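Local coordinates for trehalose-6-phosphate phosphatase (PDB 5DXL), which is a fungal member of the trehalose-phosphatase family in the HAD clan, with a Rossmann-like core sheet and a smaller antiparallel sheet, at residues A[207-215]-A[233-241]; A[38-48]-A[68-79]. All coordinates share one frame; numbering follows the deposited sequence.

Contact 1: A[207-215]-A[233-241]; sequences QAPEFVLCL and LPAGHVFSV
H237 O is gripped by two neighbours from segment 207-215: V212 N donates to it at 2.8 Å, and F211 CA brings a C-H to it at 3.3 Å. From there the two parallel strands of a beta-alpha-beta unit, joined through helix 222-229, zip together by alternating bonds. F239 N reaches V212 O, C214 N reaches F239 O, and V241 N closes the run on C214 O at 2.8 Å. V212 O also lies in the plane of the F239 ring, 3.6 Å from F239 CD1 at its edge. That ring meets F211 obliquely, planes at 38°, with the two CE1 atoms of F211 and F239 touching; L11 of helix 8-17 touches both side chains. L213 CD1 fits against V241 CG2 on the same side of the sheet, where L215 CD2 also packs at 3.5 Å from V241 CB. The opposite side carries V212, C214, V238 and S240, and helix 222-229 lies over C214 and S240. Ahead of the strands, L233 CD1 meets V212 CG2 while its CD2 reaches A208 CB. H237 CG stands beside its backbone N (chi1 -68°), which lays the imidazole between E210 O on one face and P234 CB on the other. E210 turns its carboxylate to R19 and its carbonyl to Q14. Main-chain bonds thus fix the register, and apolar groups of L213, L215, F239 and V241 pack one face.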
loop_
_atom_site.group_PDB
_atom_site.type_symbol
_atom_site.label_atom_id
_atom_site.label_comp_id
_atom_site.label_asym_id
_atom_site.label_seq_id
_atom_site.Cartn_x
_atom_site.Cartn_y
_atom_site.Cartn_z
ATOM N N GLN A 207 -1.987 24.002 -4.820
ATOM C CA GLN A 207 -1.584 22.985 -5.789
ATOM C C GLN A 207 -1.915 21.565 -5.325
ATOM O O GLN A 207 -1.824 20.614 -6.099
ATOM C CB GLN A 207 -0.086 23.095 -6.071
ATOM C CG GLN A 207 0.280 24.218 -7.024
ATOM C CD GLN A 207 -0.160 23.931 -8.448
ATOM O OE1 GLN A 207 -1.272 24.276 -8.849
ATOM N NE2 GLN A 207 0.715 23.288 -9.220
ATOM N N ALA A 208 -2.286 21.432 -4.055
ATOM C CA ALA A 208 -2.622 20.132 -3.482
ATOM C C ALA A 208 -3.910 19.589 -4.089
ATOM O O ALA A 208 -4.748 20.355 -4.558
ATOM C CB ALA A 208 -2.751 20.245 -1.968
ATOM N N PRO A 209 -4.079 18.254 -4.093
ATOM C CA PRO A 209 -5.367 17.762 -4.581
ATOM C C PRO A 209 -6.470 18.145 -3.613
ATOM O O PRO A 209 -6.239 18.124 -2.407
ATOM C CB PRO A 209 -5.169 16.239 -4.638
ATOM C CG PRO A 209 -4.093 15.960 -3.663
ATOM C CD PRO A 209 -3.178 17.163 -3.691
ATOM N N GLU A 210 -7.635 18.507 -4.130
ATOM C CA GLU A 210 -8.777 18.856 -3.293
ATOM C C GLU A 210 -9.639 17.635 -3.009
ATOM O O GLU A 210 -10.691 17.738 -2.391
ATOM C CB GLU A 210 -9.633 19.935 -3.958
ATOM C CG GLU A 210 -8.969 21.294 -4.096
ATOM C CD GLU A 210 -9.697 22.164 -5.104
ATOM O OE1 GLU A 210 -9.413 22.033 -6.313
ATOM O OE2 GLU A 210 -10.573 22.954 -4.689
ATOM N N PHE A 211 -9.192 16.476 -3.484
ATOM C CA PHE A 211 -9.932 15.237 -3.262
ATOM C C PHE A 211 -8.931 14.099 -3.184
ATOM O O PHE A 211 -8.131 13.908 -4.098
ATOM C CB PHE A 211 -10.946 15.007 -4.386
ATOM C CG PHE A 211 -11.715 13.710 -4.287
ATOM C CD1 PHE A 211 -12.990 13.677 -3.747
ATOM C CD2 PHE A 211 -11.166 12.526 -4.777
ATOM C CE1 PHE A 211 -13.710 12.490 -3.682
ATOM C CE2 PHE A 211 -11.882 11.333 -4.714
ATOM C CZ PHE A 211 -13.147 11.314 -4.177
ATOM N N VAL A 212 -8.972 13.352 -2.086
ATOM C CA VAL A 212 -8.150 12.152 -1.931
ATOM C C VAL A 212 -9.048 11.019 -1.475
ATOM O O VAL A 212 -9.752 11.152 -0.478
ATOM C CB VAL A 212 -7.015 12.336 -0.904
ATOM C CG1 VAL A 212 -6.186 11.067 -0.805
ATOM C CG2 VAL A 212 -6.141 13.526 -1.286
ATOM N N LEU A 213 -9.058 9.923 -2.227
ATOM C CA LEU A 213 -9.763 8.716 -1.801
ATOM C C LEU A 213 -8.757 7.597 -1.663
ATOM O O LEU A 213 -8.066 7.244 -2.626
ATOM C CB LEU A 213 -10.851 8.327 -2.798
ATOM C CG LEU A 213 -11.589 7.003 -2.517
ATOM C CD1 LEU A 213 -12.331 7.018 -1.179
ATOM C CD2 LEU A 213 -12.584 6.723 -3.638
ATOM N N CYS A 214 -8.670 7.047 -0.459
ATOM C CA CYS A 214 -7.682 6.032 -0.151
ATOM C C CYS A 214 -8.393 4.829 0.428
ATOM O O CYS A 214 -9.073 4.952 1.443
ATOM C CB CYS A 214 -6.654 6.589 0.827
ATOM S SG CYS A 214 -5.416 5.414 1.424
ATOM N N LEU A 215 -8.240 3.684 -0.232
ATOM C CA LEU A 215 -8.999 2.474 0.097
ATOM C C LEU A 215 -8.099 1.276 0.345
ATOM O O LEU A 215 -7.174 1.009 -0.429
ATOM C CB LEU A 215 -9.973 2.141 -1.040
ATOM C CG LEU A 215 -11.249 2.993 -1.083
ATOM C CD1 LEU A 215 -11.746 3.157 -2.517
ATOM C CD2 LEU A 215 -12.307 2.297 -0.245
ATOM N N LEU A 233 -3.632 18.094 4.807
ATOM C CA LEU A 233 -4.742 18.466 3.937
ATOM C C LEU A 233 -6.017 18.703 4.742
ATOM O O LEU A 233 -6.212 18.091 5.787
ATOM C CB LEU A 233 -4.990 17.378 2.884
ATOM C CG LEU A 233 -3.851 17.034 1.925
ATOM C CD1 LEU A 233 -4.259 15.862 1.041
ATOM C CD2 LEU A 233 -3.478 18.236 1.069
ATOM N N PRO A 234 -6.901 19.588 4.252
ATOM C CA PRO A 234 -8.211 19.807 4.880
ATOM C C PRO A 234 -8.984 18.501 5.052
ATOM O O PRO A 234 -9.022 17.699 4.118
ATOM C CB PRO A 234 -8.919 20.739 3.891
ATOM C CG PRO A 234 -7.803 21.480 3.237
ATOM C CD PRO A 234 -6.691 20.478 3.097
ATOM N N ALA A 235 -9.582 18.292 6.223
ATOM C CA ALA A 235 -10.227 17.018 6.541
ATOM C C ALA A 235 -11.321 16.636 5.549
ATOM O O ALA A 235 -11.461 15.462 5.192
ATOM C CB ALA A 235 -10.800 17.058 7.948
ATOM N N GLY A 236 -12.097 17.622 5.106
ATOM C CA GLY A 236 -13.177 17.368 4.174
ATOM C C GLY A 236 -12.713 17.069 2.757
ATOM O O GLY A 236 -13.532 16.780 1.888
ATOM N N HIS A 237 -11.405 17.147 2.529
ATOM C CA HIS A 237 -10.830 16.840 1.215
ATOM C C HIS A 237 -10.324 15.397 1.147
ATOM O O HIS A 237 -9.999 14.898 0.067
ATOM C CB HIS A 237 -9.663 17.777 0.887
ATOM C CG HIS A 237 -10.060 19.203 0.660
ATOM N ND1 HIS A 237 -11.351 19.655 0.821
ATOM C CD2 HIS A 237 -9.333 20.272 0.262
ATOM C CE1 HIS A 237 -11.403 20.945 0.539
ATOM N NE2 HIS A 237 -10.190 21.345 0.201
ATOM N N VAL A 238 -10.241 14.742 2.298
ATOM C CA VAL A 238 -9.605 13.428 2.394
ATOM C C VAL A 238 -10.584 12.374 2.878
ATOM O O VAL A 238 -11.245 12.555 3.898
ATOM C CB VAL A 238 -8.395 13.453 3.348
ATOM C CG1 VAL A 238 -7.801 12.059 3.511
ATOM C CG2 VAL A 238 -7.346 14.428 2.850
ATOM N N PHE A 239 -10.676 11.273 2.134
ATOM C CA PHE A 239 -11.536 10.158 2.483
ATOM C C PHE A 239 -10.688 8.900 2.599
ATOM O O PHE A 239 -10.417 8.223 1.591
ATOM C CB PHE A 239 -12.647 9.968 1.438
ATOM C CG PHE A 239 -13.504 11.188 1.239
ATOM C CD1 PHE A 239 -13.097 12.204 0.388
ATOM C CD2 PHE A 239 -14.720 11.306 1.888
ATOM C CE1 PHE A 239 -13.884 13.330 0.201
ATOM C CE2 PHE A 239 -15.517 12.427 1.701
ATOM C CZ PHE A 239 -15.091 13.441 0.855
ATOM N N SER A 240 -10.267 8.605 3.824
ATOM C CA SER A 240 -9.588 7.354 4.146
ATOM C C SER A 240 -10.652 6.334 4.510
ATOM O O SER A 240 -11.432 6.535 5.448
ATOM C CB SER A 240 -8.597 7.527 5.297
ATOM O OG SER A 240 -7.467 8.296 4.895
ATOM N N VAL A 241 -10.688 5.249 3.745
ATOM C CA VAL A 241 -11.787 4.301 3.826
ATOM C C VAL A 241 -11.260 2.885 3.940
ATOM O O VAL A 241 -10.562 2.411 3.051
ATOM C CB VAL A 241 -12.690 4.388 2.575
ATOM C CG1 VAL A 241 -13.940 3.524 2.751
ATOM C CG2 VAL A 241 -13.077 5.830 2.252
#

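Contact 2: A[38-48]-A[68-79]; sequences PQAAIPSDRVL and RDQAFLDEWMGH
I42 and W76 form the apolar centre, with I42 CG2 3.5 Å from the centroid of the six-membered ring and nearly on its normal, a CH-pi contact over the face. In the Rossmann-like HAD core, this joins the turn leading into helix 45-56 to helix 70-77. I42 lays both branches on the indole: CG2 is anti to the backbone N, while CG1 beside that N (chi1 -81°) carries CD1 to 3.4 Å from W76 CZ2. On the other face of the indole lies E75 CG. P43 crosses W76 at about a right angle, its CD and CG both resting on W76 CB. Farther along, L48 CD2 lodges 3.4 Å from W76 O and also touches CG of the selenomethionine M77 and the edge of the H79 ring. L48 sits in the first turn of a helix whose start is capped by S44, OG accepting from V47 N. Toward the polar side, I42 CG1 approaches F72 CE2 at 4.0 Å. F72 is sandwiched within its own segment, with W76 CD1 over one face and the guanidinium of R68 over the other. A water accepts from W76 NE1 in the indole plane at 2.9 Å and donates to Q39 OE1, bridging the segments at this rim. R68, bent at its second torsion, reaches P38, while its NE makes a salt bridge to D28, which together with the bonds to P38 O would restrict rotation of the guanidinium. P38 O takes A41 N as well as R68, receiving NH1 only weakly but NH2 at 2.8 Å and 160°, with the oxygen just 5° out of the guanidinium plane.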
loop_
_atom_site.group_PDB
_atom_site.type_symbol
_atom_site.label_atom_id
_atom_site.label_comp_id
_atom_site.label_asym_id
_atom_site.label_seq_id
_atom_site.Cartn_x
_atom_site.Cartn_y
_atom_site.Cartn_z
ATOM N N PRO A 38 -4.529 -16.919 -6.187
ATOM C CA PRO A 38 -4.241 -15.548 -6.638
ATOM C C PRO A 38 -4.683 -15.281 -8.080
ATOM O O PRO A 38 -5.020 -14.145 -8.415
ATOM C CB PRO A 38 -2.717 -15.450 -6.502
ATOM C CG PRO A 38 -2.389 -16.409 -5.409
ATOM C CD PRO A 38 -3.338 -17.561 -5.607
ATOM N N GLN A 39 -4.690 -16.317 -8.910
ATOM C CA GLN A 39 -5.182 -16.207 -10.276
ATOM C C GLN A 39 -6.693 -15.970 -10.346
ATOM O O GLN A 39 -7.193 -15.360 -11.298
ATOM C CB GLN A 39 -4.819 -17.461 -11.057
ATOM C CG GLN A 39 -3.347 -17.546 -11.391
ATOM C CD GLN A 39 -2.939 -16.522 -12.434
ATOM O OE1 GLN A 39 -2.452 -15.434 -12.105
ATOM N NE2 GLN A 39 -3.146 -16.862 -13.704
ATOM N N ALA A 40 -7.417 -16.461 -9.344
ATOM C CA ALA A 40 -8.855 -16.219 -9.244
ATOM C C ALA A 40 -9.134 -14.748 -8.936
ATOM O O ALA A 40 -10.278 -14.294 -9.006
ATOM C CB ALA A 40 -9.479 -17.116 -8.173
ATOM N N ALA A 41 -8.083 -14.009 -8.588
ATOM C CA ALA A 41 -8.223 -12.585 -8.305
ATOM C C ALA A 41 -7.631 -11.752 -9.429
ATOM O O ALA A 41 -7.317 -10.584 -9.234
ATOM C CB ALA A 41 -7.564 -12.223 -6.972
ATOM N N ILE A 42 -7.447 -12.376 -10.591
ATOM C CA ILE A 42 -7.221 -11.645 -11.835
ATOM C C ILE A 42 -8.418 -10.740 -12.027
ATOM O O ILE A 42 -9.560 -11.196 -11.886
ATOM C CB ILE A 42 -7.043 -12.608 -13.025
ATOM C CG1 ILE A 42 -5.609 -13.130 -13.059
ATOM C CG2 ILE A 42 -7.396 -11.931 -14.335
ATOM C CD1 ILE A 42 -5.433 -14.360 -13.909
ATOM N N PRO A 43 -8.176 -9.446 -12.298
ATOM C CA PRO A 43 -9.271 -8.483 -12.311
ATOM C C PRO A 43 -10.320 -8.871 -13.323
ATOM O O PRO A 43 -9.999 -9.162 -14.482
ATOM C CB PRO A 43 -8.586 -7.162 -12.698
ATOM C CG PRO A 43 -7.330 -7.578 -13.397
ATOM C CD PRO A 43 -6.893 -8.814 -12.654
ATOM N N SER A 44 -11.563 -8.908 -12.866
ATOM C CA SER A 44 -12.696 -9.074 -13.750
ATOM C C SER A 44 -12.710 -7.958 -14.777
ATOM O O SER A 44 -12.079 -6.909 -14.583
ATOM C CB SER A 44 -13.998 -9.065 -12.960
ATOM O OG SER A 44 -14.348 -7.735 -12.615
ATOM N N ASP A 45 -13.434 -8.180 -15.870
ATOM C CA ASP A 45 -13.654 -7.135 -16.858
ATOM C C ASP A 45 -14.287 -5.889 -16.231
ATOM O O ASP A 45 -13.964 -4.768 -16.612
ATOM C CB ASP A 45 -14.540 -7.643 -17.999
ATOM C CG ASP A 45 -13.838 -8.664 -18.882
ATOM O OD1 ASP A 45 -12.604 -8.831 -18.754
ATOM O OD2 ASP A 45 -14.529 -9.288 -19.717
ATOM N N ARG A 46 -15.188 -6.089 -15.271
ATOM C CA ARG A 46 -15.847 -4.961 -14.621
ATOM C C ARG A 46 -14.852 -4.100 -13.841
ATOM O O ARG A 46 -14.887 -2.868 -13.931
ATOM C CB ARG A 46 -16.957 -5.433 -13.679
ATOM C CG ARG A 46 -17.623 -4.277 -12.936
ATOM C CD ARG A 46 -18.831 -4.729 -12.126
ATOM N NE ARG A 46 -19.890 -5.241 -12.987
ATOM C CZ ARG A 46 -20.834 -4.484 -13.537
ATOM N NH1 ARG A 46 -20.851 -3.176 -13.309
ATOM N NH2 ARG A 46 -21.762 -5.033 -14.313
ATOM N N VAL A 47 -13.976 -4.747 -13.078
ATOM C CA VAL A 47 -12.960 -4.024 -12.302
ATOM C C VAL A 47 -12.066 -3.236 -13.256
ATOM O O VAL A 47 -11.804 -2.051 -13.041
ATOM C CB VAL A 47 -12.112 -4.972 -11.432
ATOM C CG1 VAL A 47 -10.914 -4.238 -10.853
ATOM C CG2 VAL A 47 -12.964 -5.560 -10.296
ATOM N N LEU A 48 -11.634 -3.884 -14.335
ATOM C CA LEU A 48 -10.762 -3.229 -15.307
ATOM C C LEU A 48 -11.428 -2.055 -16.016
ATOM O O LEU A 48 -10.792 -1.008 -16.211
ATOM C CB LEU A 48 -10.269 -4.247 -16.339
ATOM C CG LEU A 48 -9.279 -5.245 -15.760
ATOM C CD1 LEU A 48 -8.887 -6.283 -16.810
ATOM C CD2 LEU A 48 -8.053 -4.517 -15.229
ATOM N N ARG A 68 1.339 -7.448 -4.947
ATOM C CA ARG A 68 1.507 -8.307 -6.114
ATOM C C ARG A 68 2.800 -8.034 -6.862
ATOM O O ARG A 68 3.327 -6.919 -6.833
ATOM C CB ARG A 68 0.338 -8.120 -7.089
ATOM C CG ARG A 68 -0.989 -8.611 -6.585
ATOM C CD ARG A 68 -1.153 -10.100 -6.793
ATOM N NE ARG A 68 -2.550 -10.468 -6.663
ATOM C CZ ARG A 68 -3.083 -11.578 -7.154
ATOM N NH1 ARG A 68 -2.324 -12.449 -7.808
ATOM N NH2 ARG A 68 -4.379 -11.809 -6.992
ATOM N N ASP A 69 3.281 -9.062 -7.558
ATOM C CA ASP A 69 4.453 -8.944 -8.419
ATOM C C ASP A 69 4.294 -7.847 -9.465
ATOM O O ASP A 69 3.190 -7.587 -9.951
ATOM C CB ASP A 69 4.731 -10.254 -9.172
ATOM C CG ASP A 69 5.179 -11.382 -8.276
ATOM O OD1 ASP A 69 5.461 -11.164 -7.076
ATOM O OD2 ASP A 69 5.255 -12.510 -8.801
ATOM N N GLN A 70 5.414 -7.242 -9.837
ATOM C CA GLN A 70 5.455 -6.311 -10.957
ATOM C C GLN A 70 4.842 -6.941 -12.203
ATOM O O GLN A 70 4.034 -6.321 -12.898
ATOM C CB GLN A 70 6.904 -5.888 -11.217
ATOM C CG GLN A 70 7.140 -5.056 -12.457
ATOM C CD GLN A 70 8.622 -4.886 -12.734
ATOM O OE1 GLN A 70 9.456 -5.584 -12.153
ATOM N NE2 GLN A 70 8.958 -3.964 -13.624
ATOM N N ALA A 71 5.204 -8.189 -12.472
ATOM C CA ALA A 71 4.728 -8.851 -13.682
ATOM C C ALA A 71 3.212 -9.038 -13.684
ATOM O O ALA A 71 2.575 -8.990 -14.750
ATOM C CB ALA A 71 5.434 -10.194 -13.858
ATOM N N PHE A 72 2.625 -9.217 -12.503
ATOM C CA PHE A 72 1.184 -9.389 -12.381
ATOM C C PHE A 72 0.460 -8.082 -12.673
ATOM O O PHE A 72 -0.486 -8.046 -13.470
ATOM C CB PHE A 72 0.805 -9.892 -10.985
ATOM C CG PHE A 72 -0.676 -10.083 -10.791
ATOM C CD1 PHE A 72 -1.471 -9.046 -10.321
ATOM C CD2 PHE A 72 -1.271 -11.307 -11.072
ATOM C CE1 PHE A 72 -2.833 -9.225 -10.145
ATOM C CE2 PHE A 72 -2.632 -11.494 -10.890
ATOM C CZ PHE A 72 -3.414 -10.450 -10.425
ATOM N N LEU A 73 0.893 -7.003 -12.028
ATOM C CA LEU A 73 0.229 -5.718 -12.232
ATOM C C LEU A 73 0.379 -5.291 -13.684
ATOM O O LEU A 73 -0.570 -4.808 -14.291
ATOM C CB LEU A 73 0.800 -4.626 -11.317
ATOM C CG LEU A 73 0.537 -4.783 -9.817
ATOM C CD1 LEU A 73 1.012 -3.525 -9.108
ATOM C CD2 LEU A 73 -0.931 -5.069 -9.518
ATOM N N ASP A 74 1.572 -5.469 -14.239
ATOM C CA ASP A 74 1.773 -5.026 -15.616
ATOM C C ASP A 74 0.939 -5.846 -16.583
ATOM O O ASP A 74 0.339 -5.294 -17.514
ATOM C CB ASP A 74 3.239 -5.090 -16.017
ATOM C CG ASP A 74 3.538 -4.200 -17.212
ATOM O OD1 ASP A 74 2.764 -3.240 -17.456
ATOM O OD2 ASP A 74 4.515 -4.466 -17.916
ATOM N N GLU A 75 0.870 -7.154 -16.362
ATOM C CA GLU A 75 0.131 -7.997 -17.296
ATOM C C GLU A 75 -1.366 -7.686 -17.323
ATOM O O GLU A 75 -1.992 -7.656 -18.392
ATOM C CB GLU A 75 0.338 -9.474 -16.961
ATOM C CG GLU A 75 -0.611 -10.368 -17.746
ATOM C CD GLU A 75 0.024 -11.645 -18.183
ATOM O OE1 GLU A 75 0.732 -12.242 -17.338
ATOM O OE2 GLU A 75 -0.197 -12.057 -19.352
ATOM N N TRP A 76 -1.944 -7.437 -16.153
ATOM C CA TRP A 76 -3.392 -7.371 -16.052
ATOM C C TRP A 76 -3.959 -5.966 -15.974
ATOM O O TRP A 76 -5.119 -5.760 -16.306
ATOM C CB TRP A 76 -3.858 -8.198 -14.845
ATOM C CG TRP A 76 -3.652 -9.644 -15.128
ATOM C CD1 TRP A 76 -2.633 -10.437 -14.678
ATOM C CD2 TRP A 76 -4.434 -10.455 -16.005
ATOM N NE1 TRP A 76 -2.756 -11.705 -15.201
ATOM C CE2 TRP A 76 -3.856 -11.739 -16.019
ATOM C CE3 TRP A 76 -5.584 -10.225 -16.766
ATOM C CZ2 TRP A 76 -4.387 -12.787 -16.765
ATOM C CZ3 TRP A 76 -6.106 -11.263 -17.505
ATOM C CH2 TRP A 76 -5.507 -12.528 -17.499
HETATM N N MSE A 77 -3.134 -5.013 -15.554
HETATM C CA MSE A 77 -3.550 -3.617 -15.436
HETATM C C MSE A 77 -2.654 -2.641 -16.201
HETATM O O MSE A 77 -2.994 -1.465 -16.347
HETATM C CB MSE A 77 -3.604 -3.239 -13.947
HETATM C CG MSE A 77 -4.855 -3.781 -13.317
HETATM SE SE MSE A 77 -4.883 -3.664 -11.363
HETATM C CE MSE A 77 -4.285 -5.464 -10.907
ATOM N N GLY A 78 -1.515 -3.121 -16.691
ATOM C CA GLY A 78 -0.523 -2.249 -17.293
ATOM C C GLY A 78 -0.938 -1.649 -18.629
ATOM O O GLY A 78 -0.328 -0.689 -19.096
ATOM N N HIS A 79 -1.979 -2.219 -19.231
ATOM C CA HIS A 79 -2.498 -1.716 -20.498
ATOM C C HIS A 79 -3.272 -0.410 -20.322
ATOM O O HIS A 79 -3.656 0.223 -21.314
ATOM C CB HIS A 79 -3.409 -2.752 -21.140
ATOM C CG HIS A 79 -4.647 -3.008 -20.344
ATOM N ND1 HIS A 79 -4.630 -3.698 -19.151
ATOM C CD2 HIS A 79 -5.927 -2.614 -20.537
ATOM C CE1 HIS A 79 -5.859 -3.754 -18.663
ATOM N NE2 HIS A 79 -6.661 -3.097 -19.481
HETATM O O HOH W 1 -0.861 -13.810 -14.420
#

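How the contacts relate
From the N terminus, helix 8-17 and strand 21-25 come first, and the chain then enters contact 2. That contact closes a loop holding the rest of helix 45-56 and strand 60-65, bringing helix 70-77 back to the turn that precedes helix 45-56. The chain next builds the far edge of the main sheet and the separate four-stranded antiparallel sheet before returning at strand 211-216. Contact 1 then closes a short loop around helix 222-229. The two loops follow in series, neither nesting nor crossing. The centres of contacts 1 and 2 are about 26 Å apart, their nearest atoms about 11 Å. Contact 1 pairs strands of the main sheet; contact 2 ties the turn before helix 45-56 to helix 70-77.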